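Local structure of aldose 1-epimerase (Caenorhabditis elegans, 1LUR) at residues T26-L34 / L107-V115; M190-V198 / D238-K246. The protein probably catalyses the interconversion of the alpha and beta anomers of aldose sugars, as a member of the aldose 1-epimerase family. All coordinates share one frame; numbering follows the deposited sequence.

Interaction 1 (T26-L34 / L107-V115); sequences TLLPFGATL and LGYRKWEVV
Phe30, Trp112 and Pro29 account for about half of the surface buried where the hairpin turn of 26-34 docks on the bent chain of 107-115. The Phe30 ring runs along the Gly108-Lys111 backbone because chi1 (-180°) sets CG opposite its own amide nitrogen: CE1 comes within 3.3 Å of Tyr109 O at an oblique approach, while Gly108 O lies over one face. Lys111 CG meets the ring edge in its plane, 4.0 Å from CD1. The Trp112 indole lies against the turn. Ala32 CB sits over one face in a CH-pi contact, 3.6 Å from the centroid of the five-membered ring, and Val126, Ile141 and Val143 of two neighbouring strands also pack on this side chain. A bond from NE1 to Leu107 O (3.0 Å), close to the ring plane, fixes the indole's rotation.

Pro29 opens a type II beta turn ending at Ala32, the connection of the hairpin between strands 24-28 and 33-40. Its carbonyl oxygen takes Trp112 N at 3.0 Å and Ala32 N from opposite faces of its plane, so one acceptor serves both the turn and the neighbouring segment. The Pro29 ring meets Val114, CG to CG2 at 4.1 Å, and both residues also touch Ile15. Two residues on, Gly31 N gives a short bond to Arg110 O (2.7 Å). Gly31 has a positive phi of 68° and lies so close to Gly108 O that a beta carbon would clash there.

Backbone carbonyls, then, do much of the polar work: Leu107 O, bonded by Trp112 NE1 and Arg110 N, orders 107-115 itself, while Pro29 O and Arg110 O tie the turn to it between flanking aromatic and aliphatic surfaces.

Interaction 2 (M190-V198 / D238-K246); sequences MEADEFVEV and DNDLVITKK
Leu241 fills a hollow in the facing segment. Its CD1 methyl drops between two residues, 3.9 Å from Ala192 CB and 4.0 Å from Phe195 CB, while the selenium of Met190, a selenomethionine, crosses against Leu241 CB at 3.7 Å. The bend in the Met190 chain carries CE on to Ile243 CG1. Past Leu241, the Phe195 ring meets Phe216 edge-to-face.

Val196 and Asp240 lie side by side and point the same way, CG2 of the valine pressed to 3.3 Å from the aspartate CB; the carboxylate itself is taken up by His277 and Ser308 N. Val242 CB settles over Glu194 O, the acceptor of its own amide.

Strands 194-198 and 238-243 are antiparallel neighbours in the seven-stranded sheet of the mutarotase-type beta sandwich, joined by Val196 N to Asp240 O and Val242 N to Glu194 O. At Asp193 the chain turns a corner, leaving 187-192 in the nine-stranded sheet, and the two backbones part: Asp193 N and Val242 O stand 3.8 Å apart, with a water bonded to both. Beyond it Thr244 N makes a nearly straight bond to Glu191 O (2.7 Å, 175°). Thr244 OG1, turned beside its own backbone N (chi1 -56°), is directed at the corner and lies 3.0 Å from Asp193 OD2, at best a weak bond, as Glu191 O is also within reach; the two side chains cross at about a right angle. Another water bridges the pair, donating to Asp193 OD1 and lying 3.1 Å from Thr244 OG1, and OD1 is also salt-bridged to Arg219. An alanine in place of Asp193 would remove the carboxylate and is likely to leave Arg219 without its salt-bridge mate and Thr244 OG1 without this neighbour.

In the fold
Interaction 1 closes along the chain before interaction 2 opens, and the two lie on opposite sides of the chain's centre, their centres 28 Å apart and their nearest atoms about 14 Å apart, without touching. Both reach the nine-stranded antiparallel sheet, near its two ends: 107-115 runs into its outermost strand 113-118, and 190-198 begins on strand 187-192, next to the other outermost strand, 222-223. Each also ties that sheet to another, interaction 1 to the four-stranded sheet of strands 24-28 and 33-40, interaction 2 to the seven-stranded sheet. The large sheet is thus joined to a different sheet near each end, within a single aldose 1-epimerase family unit.

Interaction 1 (T26-L34 / L107-V115)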
loop_
_atom_site.group_PDB
_atom_site.type_symbol
_atom_site.label_atom_id
_atom_site.label_comp_id
_atom_site.label_asym_id
_atom_site.label_seq_id
_atom_site.Cartn_x
_atom_site.Cartn_y
_atom_site.Cartn_z
ATOM N N THR A 26 -11.167 -8.670 6.203
ATOM C CA THR A 26 -11.457 -8.113 7.512
ATOM C C THR A 26 -10.766 -6.756 7.616
ATOM O O THR A 26 -9.554 -6.656 7.442
ATOM C CB THR A 26 -10.958 -9.031 8.631
ATOM O OG1 THR A 26 -11.553 -10.327 8.482
ATOM C CG2 THR A 26 -11.344 -8.464 9.987
ATOM N N LEU A 27 -11.550 -5.720 7.891
ATOM C CA LEU A 27 -11.022 -4.369 8.015
ATOM C C LEU A 27 -11.064 -3.862 9.455
ATOM O O LEU A 27 -11.779 -4.405 10.299
ATOM C CB LEU A 27 -11.813 -3.415 7.122
ATOM C CG LEU A 27 -11.898 -3.758 5.632
ATOM C CD1 LEU A 27 -10.500 -4.041 5.100
ATOM C CD2 LEU A 27 -12.802 -4.971 5.419
ATOM N N LEU A 28 -10.299 -2.808 9.716
ATOM C CA LEU A 28 -10.227 -2.205 11.041
ATOM C C LEU A 28 -10.299 -0.689 10.878
ATOM O O LEU A 28 -9.521 -0.100 10.125
ATOM C CB LEU A 28 -8.912 -2.601 11.721
ATOM C CG LEU A 28 -8.698 -2.232 13.191
ATOM C CD1 LEU A 28 -9.723 -2.955 14.066
ATOM C CD2 LEU A 28 -7.285 -2.627 13.602
ATOM N N PRO A 29 -11.244 -0.041 11.574
ATOM C CA PRO A 29 -11.415 1.414 11.503
ATOM C C PRO A 29 -10.107 2.154 11.750
ATOM O O PRO A 29 -9.841 3.192 11.138
ATOM C CB PRO A 29 -12.447 1.692 12.590
ATOM C CG PRO A 29 -13.282 0.451 12.576
ATOM C CD PRO A 29 -12.239 -0.637 12.485
ATOM N N PHE A 30 -9.289 1.615 12.651
ATOM C CA PHE A 30 -8.012 2.240 12.963
ATOM C C PHE A 30 -7.085 2.137 11.765
ATOM O O PHE A 30 -6.704 1.041 11.345
ATOM C CB PHE A 30 -7.360 1.571 14.171
ATOM C CG PHE A 30 -6.045 2.177 14.551
ATOM C CD1 PHE A 30 -5.984 3.465 15.076
ATOM C CD2 PHE A 30 -4.863 1.474 14.359
ATOM C CE1 PHE A 30 -4.759 4.044 15.403
ATOM C CE2 PHE A 30 -3.633 2.043 14.681
ATOM C CZ PHE A 30 -3.582 3.331 15.204
ATOM N N GLY A 31 -6.729 3.292 11.215
ATOM C CA GLY A 31 -5.850 3.326 10.064
ATOM C C GLY A 31 -6.504 2.764 8.814
ATOM O O GLY A 31 -5.809 2.496 7.833
ATOM N N ALA A 32 -7.828 2.599 8.839
ATOM C CA ALA A 32 -8.568 2.058 7.691
ATOM C C ALA A 32 -7.729 0.913 7.139
ATOM O O ALA A 32 -7.431 0.849 5.943
ATOM C CB ALA A 32 -8.760 3.140 6.632
ATOM N N THR A 33 -7.367 0.011 8.044
ATOM C CA THR A 33 -6.549 -1.163 7.768
ATOM C C THR A 33 -7.167 -2.455 7.245
ATOM O O THR A 33 -8.255 -2.855 7.655
ATOM C CB THR A 33 -5.768 -1.551 9.046
ATOM O OG1 THR A 33 -5.041 -0.416 9.527
ATOM C CG2 THR A 33 -4.804 -2.699 8.766
ATOM N N LEU A 34 -6.436 -3.114 6.348
ATOM C CA LEU A 34 -6.867 -4.377 5.767
ATOM C C LEU A 34 -6.213 -5.364 6.729
ATOM O O LEU A 34 -5.020 -5.652 6.618
ATOM C CB LEU A 34 -6.297 -4.567 4.360
ATOM C CG LEU A 34 -6.543 -5.943 3.726
ATOM C CD1 LEU A 34 -8.036 -6.268 3.742
ATOM C CD2 LEU A 34 -6.001 -5.956 2.296
ATOM N N LEU A 107 -2.503 9.379 8.534
ATOM C CA LEU A 107 -3.770 8.662 8.426
ATOM C C LEU A 107 -3.709 7.217 8.912
ATOM O O LEU A 107 -4.679 6.706 9.464
ATOM C CB LEU A 107 -4.272 8.697 6.973
ATOM C CG LEU A 107 -4.394 10.082 6.326
ATOM C CD1 LEU A 107 -5.025 9.940 4.944
ATOM C CD2 LEU A 107 -5.246 11.012 7.200
ATOM N N GLY A 108 -2.572 6.561 8.713
ATOM C CA GLY A 108 -2.440 5.183 9.148
ATOM C C GLY A 108 -2.490 5.025 10.660
ATOM O O GLY A 108 -2.747 3.926 11.162
ATOM N N TYR A 109 -2.256 6.115 11.388
ATOM C CA TYR A 109 -2.276 6.069 12.851
ATOM C C TYR A 109 -3.498 6.720 13.466
ATOM O O TYR A 109 -3.502 7.033 14.655
ATOM C CB TYR A 109 -1.023 6.740 13.425
ATOM C CG TYR A 109 0.247 5.996 13.116
ATOM C CD1 TYR A 109 0.468 4.722 13.632
ATOM C CD2 TYR A 109 1.211 6.545 12.276
ATOM C CE1 TYR A 109 1.619 4.009 13.313
ATOM C CE2 TYR A 109 2.364 5.840 11.952
ATOM C CZ TYR A 109 2.559 4.570 12.473
ATOM O OH TYR A 109 3.685 3.853 12.138
ATOM N N ARG A 110 -4.540 6.923 12.669
ATOM C CA ARG A 110 -5.742 7.547 13.198
ATOM C C ARG A 110 -6.980 6.669 13.075
ATOM O O ARG A 110 -7.039 5.771 12.241
ATOM C CB ARG A 110 -5.960 8.890 12.510
ATOM C CG ARG A 110 -4.792 9.846 12.739
ATOM C CD ARG A 110 -5.044 11.168 12.083
ATOM N NE ARG A 110 -6.281 11.756 12.577
ATOM C CZ ARG A 110 -6.878 12.803 12.023
ATOM N NH1 ARG A 110 -6.344 13.381 10.954
ATOM N NH2 ARG A 110 -8.012 13.265 12.534
ATOM N N LYS A 111 -7.960 6.930 13.934
ATOM C CA LYS A 111 -9.204 6.178 13.943
ATOM C C LYS A 111 -10.181 6.780 12.939
ATOM O O LYS A 111 -10.669 7.897 13.120
ATOM C CB LYS A 111 -9.813 6.202 15.350
ATOM C CG LYS A 111 -8.824 5.838 16.458
ATOM C CD LYS A 111 -9.508 5.737 17.820
ATOM C CE LYS A 111 -10.346 4.472 17.917
ATOM N NZ LYS A 111 -9.488 3.262 17.756
ATOM N N TRP A 112 -10.455 6.035 11.872
ATOM C CA TRP A 112 -11.373 6.493 10.836
ATOM C C TRP A 112 -12.818 6.186 11.219
ATOM O O TRP A 112 -13.078 5.246 11.967
ATOM C CB TRP A 112 -11.078 5.786 9.516
ATOM C CG TRP A 112 -9.745 6.078 8.920
ATOM C CD1 TRP A 112 -8.522 5.924 9.511
ATOM C CD2 TRP A 112 -9.496 6.505 7.579
ATOM N NE1 TRP A 112 -7.520 6.227 8.610
ATOM C CE2 TRP A 112 -8.093 6.584 7.417
ATOM C CE3 TRP A 112 -10.321 6.824 6.495
ATOM C CZ2 TRP A 112 -7.501 6.968 6.212
ATOM C CZ3 TRP A 112 -9.727 7.207 5.293
ATOM C CH2 TRP A 112 -8.332 7.273 5.165
ATOM N N GLU A 113 -13.747 6.972 10.686
ATOM C CA GLU A 113 -15.171 6.785 10.960
ATOM C C GLU A 113 -15.737 5.782 9.958
ATOM O O GLU A 113 -15.286 5.719 8.816
ATOM C CB GLU A 113 -15.927 8.107 10.798
ATOM C CG GLU A 113 -15.582 9.169 11.826
ATOM C CD GLU A 113 -16.222 8.895 13.169
ATOM O OE1 GLU A 113 -17.469 8.915 13.243
ATOM O OE2 GLU A 113 -15.485 8.655 14.151
ATOM N N VAL A 114 -16.706 4.986 10.391
ATOM C CA VAL A 114 -17.317 4.008 9.508
ATOM C C VAL A 114 -18.529 4.728 8.942
ATOM O O VAL A 114 -19.482 5.000 9.668
ATOM C CB VAL A 114 -17.781 2.762 10.270
ATOM C CG1 VAL A 114 -18.602 1.875 9.348
ATOM C CG2 VAL A 114 -16.582 2.003 10.804
ATOM N N VAL A 115 -18.490 5.056 7.657
ATOM C CA VAL A 115 -19.609 5.754 7.041
ATOM C C VAL A 115 -20.563 4.842 6.282
ATOM O O VAL A 115 -21.666 5.253 5.925
ATOM C CB VAL A 115 -19.125 6.867 6.097
ATOM C CG1 VAL A 115 -18.561 8.021 6.910
ATOM C CG2 VAL A 115 -18.068 6.325 5.146
#

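Interaction 2 (M190-V198 / D238-K246)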
loop_
_atom_site.group_PDB
_atom_site.type_symbol
_atom_site.label_atom_id
_atom_site.label_comp_id
_atom_site.label_asym_id
_atom_site.label_seq_id
_atom_site.Cartn_x
_atom_site.Cartn_y
_atom_site.Cartn_z
HETATM N N MSE A 190 5.752 -7.968 -13.571
HETATM C CA MSE A 190 5.251 -6.602 -13.652
HETATM C C MSE A 190 5.511 -5.903 -14.969
HETATM O O MSE A 190 6.558 -6.080 -15.591
HETATM C CB MSE A 190 5.875 -5.750 -12.549
HETATM C CG MSE A 190 4.986 -5.473 -11.363
HETATM SE SE MSE A 190 5.606 -3.876 -10.452
HETATM C CE MSE A 190 4.584 -2.557 -11.426
ATOM N N GLU A 191 4.552 -5.088 -15.384
ATOM C CA GLU A 191 4.684 -4.347 -16.622
ATOM C C GLU A 191 5.355 -3.033 -16.219
ATOM O O GLU A 191 4.717 -1.980 -16.181
ATOM C CB GLU A 191 3.310 -4.069 -17.229
ATOM C CG GLU A 191 2.457 -5.309 -17.445
ATOM C CD GLU A 191 3.189 -6.392 -18.208
ATOM O OE1 GLU A 191 3.813 -6.069 -19.242
ATOM O OE2 GLU A 191 3.134 -7.566 -17.777
ATOM N N ALA A 192 6.641 -3.107 -15.891
ATOM C CA ALA A 192 7.396 -1.925 -15.485
ATOM C C ALA A 192 8.754 -1.851 -16.178
ATOM O O ALA A 192 9.603 -2.710 -15.976
ATOM C CB ALA A 192 7.584 -1.933 -13.975
ATOM N N ASP A 193 8.954 -0.815 -16.984
ATOM C CA ASP A 193 10.220 -0.643 -17.700
ATOM C C ASP A 193 11.219 0.199 -16.916
ATOM O O ASP A 193 12.427 0.136 -17.165
ATOM C CB ASP A 193 9.989 0.022 -19.055
ATOM C CG ASP A 193 9.172 -0.834 -19.990
ATOM O OD1 ASP A 193 9.377 -2.064 -19.989
ATOM O OD2 ASP A 193 8.335 -0.277 -20.734
ATOM N N GLU A 194 10.709 0.987 -15.973
ATOM C CA GLU A 194 11.550 1.852 -15.153
ATOM C C GLU A 194 11.251 1.780 -13.662
ATOM O O GLU A 194 10.192 1.296 -13.245
ATOM C CB GLU A 194 11.377 3.300 -15.600
ATOM C CG GLU A 194 12.091 3.665 -16.868
ATOM C CD GLU A 194 11.747 5.063 -17.323
ATOM O OE1 GLU A 194 12.635 5.741 -17.876
ATOM O OE2 GLU A 194 10.583 5.483 -17.135
ATOM N N PHE A 195 12.195 2.265 -12.858
ATOM C CA PHE A 195 12.028 2.271 -11.415
ATOM C C PHE A 195 12.605 3.568 -10.862
ATOM O O PHE A 195 13.434 4.214 -11.510
ATOM C CB PHE A 195 12.676 1.042 -10.763
ATOM C CG PHE A 195 14.180 1.072 -10.706
ATOM C CD1 PHE A 195 14.835 1.500 -9.557
ATOM C CD2 PHE A 195 14.941 0.600 -11.773
ATOM C CE1 PHE A 195 16.229 1.452 -9.463
ATOM C CE2 PHE A 195 16.337 0.547 -11.693
ATOM C CZ PHE A 195 16.982 0.971 -10.536
ATOM N N VAL A 196 12.137 3.957 -9.681
ATOM C CA VAL A 196 12.596 5.174 -9.038
ATOM C C VAL A 196 13.852 4.918 -8.213
ATOM O O VAL A 196 13.842 4.129 -7.276
ATOM C CB VAL A 196 11.483 5.753 -8.128
ATOM C CG1 VAL A 196 11.975 7.001 -7.406
ATOM C CG2 VAL A 196 10.265 6.075 -8.968
ATOM N N GLU A 197 14.936 5.595 -8.569
ATOM C CA GLU A 197 16.198 5.437 -7.859
ATOM C C GLU A 197 16.122 6.012 -6.441
ATOM O O GLU A 197 15.519 7.060 -6.216
ATOM C CB GLU A 197 17.306 6.132 -8.647
ATOM C CG GLU A 197 18.664 6.131 -7.983
ATOM C CD GLU A 197 19.671 6.887 -8.812
ATOM O OE1 GLU A 197 20.118 6.339 -9.840
ATOM O OE2 GLU A 197 19.993 8.040 -8.452
ATOM N N VAL A 198 16.730 5.314 -5.489
ATOM C CA VAL A 198 16.735 5.757 -4.098
ATOM C C VAL A 198 18.150 5.701 -3.549
ATOM O O VAL A 198 19.001 4.990 -4.086
ATOM C CB VAL A 198 15.838 4.868 -3.212
ATOM C CG1 VAL A 198 14.402 4.945 -3.689
ATOM C CG2 VAL A 198 16.344 3.433 -3.235
ATOM N N ASP A 238 12.563 -2.497 -2.157
ATOM C CA ASP A 238 11.850 -1.435 -1.451
ATOM C C ASP A 238 11.946 -0.201 -2.326
ATOM O O ASP A 238 12.477 0.832 -1.914
ATOM C CB ASP A 238 12.500 -1.186 -0.080
ATOM C CG ASP A 238 11.829 -0.065 0.698
ATOM O OD1 ASP A 238 10.630 0.201 0.458
ATOM O OD2 ASP A 238 12.496 0.538 1.567
ATOM N N ASN A 239 11.425 -0.326 -3.543
ATOM C CA ASN A 239 11.441 0.757 -4.517
ATOM C C ASN A 239 10.130 0.926 -5.256
ATOM O O ASN A 239 9.231 0.084 -5.177
ATOM C CB ASN A 239 12.519 0.504 -5.574
ATOM C CG ASN A 239 13.878 0.250 -4.976
ATOM O OD1 ASN A 239 14.797 1.045 -5.155
ATOM N ND2 ASN A 239 14.018 -0.865 -4.261
ATOM N N ASP A 240 10.064 2.021 -6.003
ATOM C CA ASP A 240 8.916 2.394 -6.810
ATOM C C ASP A 240 9.119 1.813 -8.210
ATOM O O ASP A 240 10.139 2.082 -8.848
ATOM C CB ASP A 240 8.850 3.914 -6.966
ATOM C CG ASP A 240 8.248 4.622 -5.770
ATOM O OD1 ASP A 240 8.312 4.104 -4.634
ATOM O OD2 ASP A 240 7.724 5.732 -5.986
ATOM N N LEU A 241 8.166 1.021 -8.689
ATOM C CA LEU A 241 8.277 0.440 -10.023
ATOM C C LEU A 241 7.249 1.175 -10.878
ATOM O O LEU A 241 6.042 1.062 -10.650
ATOM C CB LEU A 241 7.998 -1.069 -9.985
ATOM C CG LEU A 241 9.209 -1.983 -9.724
ATOM C CD1 LEU A 241 10.100 -1.999 -10.952
ATOM C CD2 LEU A 241 9.993 -1.511 -8.506
ATOM N N VAL A 242 7.732 1.949 -11.849
ATOM C CA VAL A 242 6.855 2.711 -12.729
ATOM C C VAL A 242 6.111 1.832 -13.722
ATOM O O VAL A 242 6.719 1.152 -14.549
ATOM C CB VAL A 242 7.640 3.794 -13.501
ATOM C CG1 VAL A 242 6.676 4.670 -14.306
ATOM C CG2 VAL A 242 8.429 4.644 -12.526
ATOM N N ILE A 243 4.786 1.869 -13.633
ATOM C CA ILE A 243 3.922 1.087 -14.502
ATOM C C ILE A 243 3.937 1.551 -15.953
ATOM O O ILE A 243 3.724 2.730 -16.244
ATOM C CB ILE A 243 2.461 1.134 -14.015
ATOM C CG1 ILE A 243 2.356 0.539 -12.610
ATOM C CG2 ILE A 243 1.564 0.388 -15.000
ATOM C CD1 ILE A 243 0.955 0.632 -12.010
ATOM N N THR A 244 4.187 0.617 -16.862
ATOM C CA THR A 244 4.214 0.943 -18.280
ATOM C C THR A 244 2.759 0.996 -18.731
ATOM O O THR A 244 2.099 -0.037 -18.839
ATOM C CB THR A 244 4.930 -0.142 -19.109
ATOM O OG1 THR A 244 6.252 -0.347 -18.601
ATOM C CG2 THR A 244 5.011 0.283 -20.569
ATOM N N LYS A 245 2.249 2.195 -18.980
ATOM C CA LYS A 245 0.867 2.321 -19.415
ATOM C C LYS A 245 0.789 2.790 -20.861
ATOM O O LYS A 245 1.508 3.705 -21.275
ATOM C CB LYS A 245 0.098 3.281 -18.497
ATOM C CG LYS A 245 -0.078 2.751 -17.077
ATOM C CD LYS A 245 -1.019 3.617 -16.243
ATOM C CE LYS A 245 -1.178 3.042 -14.837
ATOM N NZ LYS A 245 -2.147 3.814 -14.005
ATOM N N LYS A 246 -0.079 2.142 -21.630
ATOM C CA LYS A 246 -0.259 2.484 -23.032
ATOM C C LYS A 246 -1.049 3.775 -23.167
ATOM O O LYS A 246 -1.252 4.503 -22.192
ATOM C CB LYS A 246 -0.984 1.352 -23.768
ATOM C CG LYS A 246 -0.091 0.180 -24.154
ATOM C CD LYS A 246 0.605 -0.433 -22.947
ATOM C CE LYS A 246 1.638 -1.466 -23.375
ATOM N NZ LYS A 246 2.406 -2.012 -22.220
HETATM O O HOH W 1 6.865 -3.326 -19.275
HETATM O O HOH W 2 7.938 1.592 -16.881
#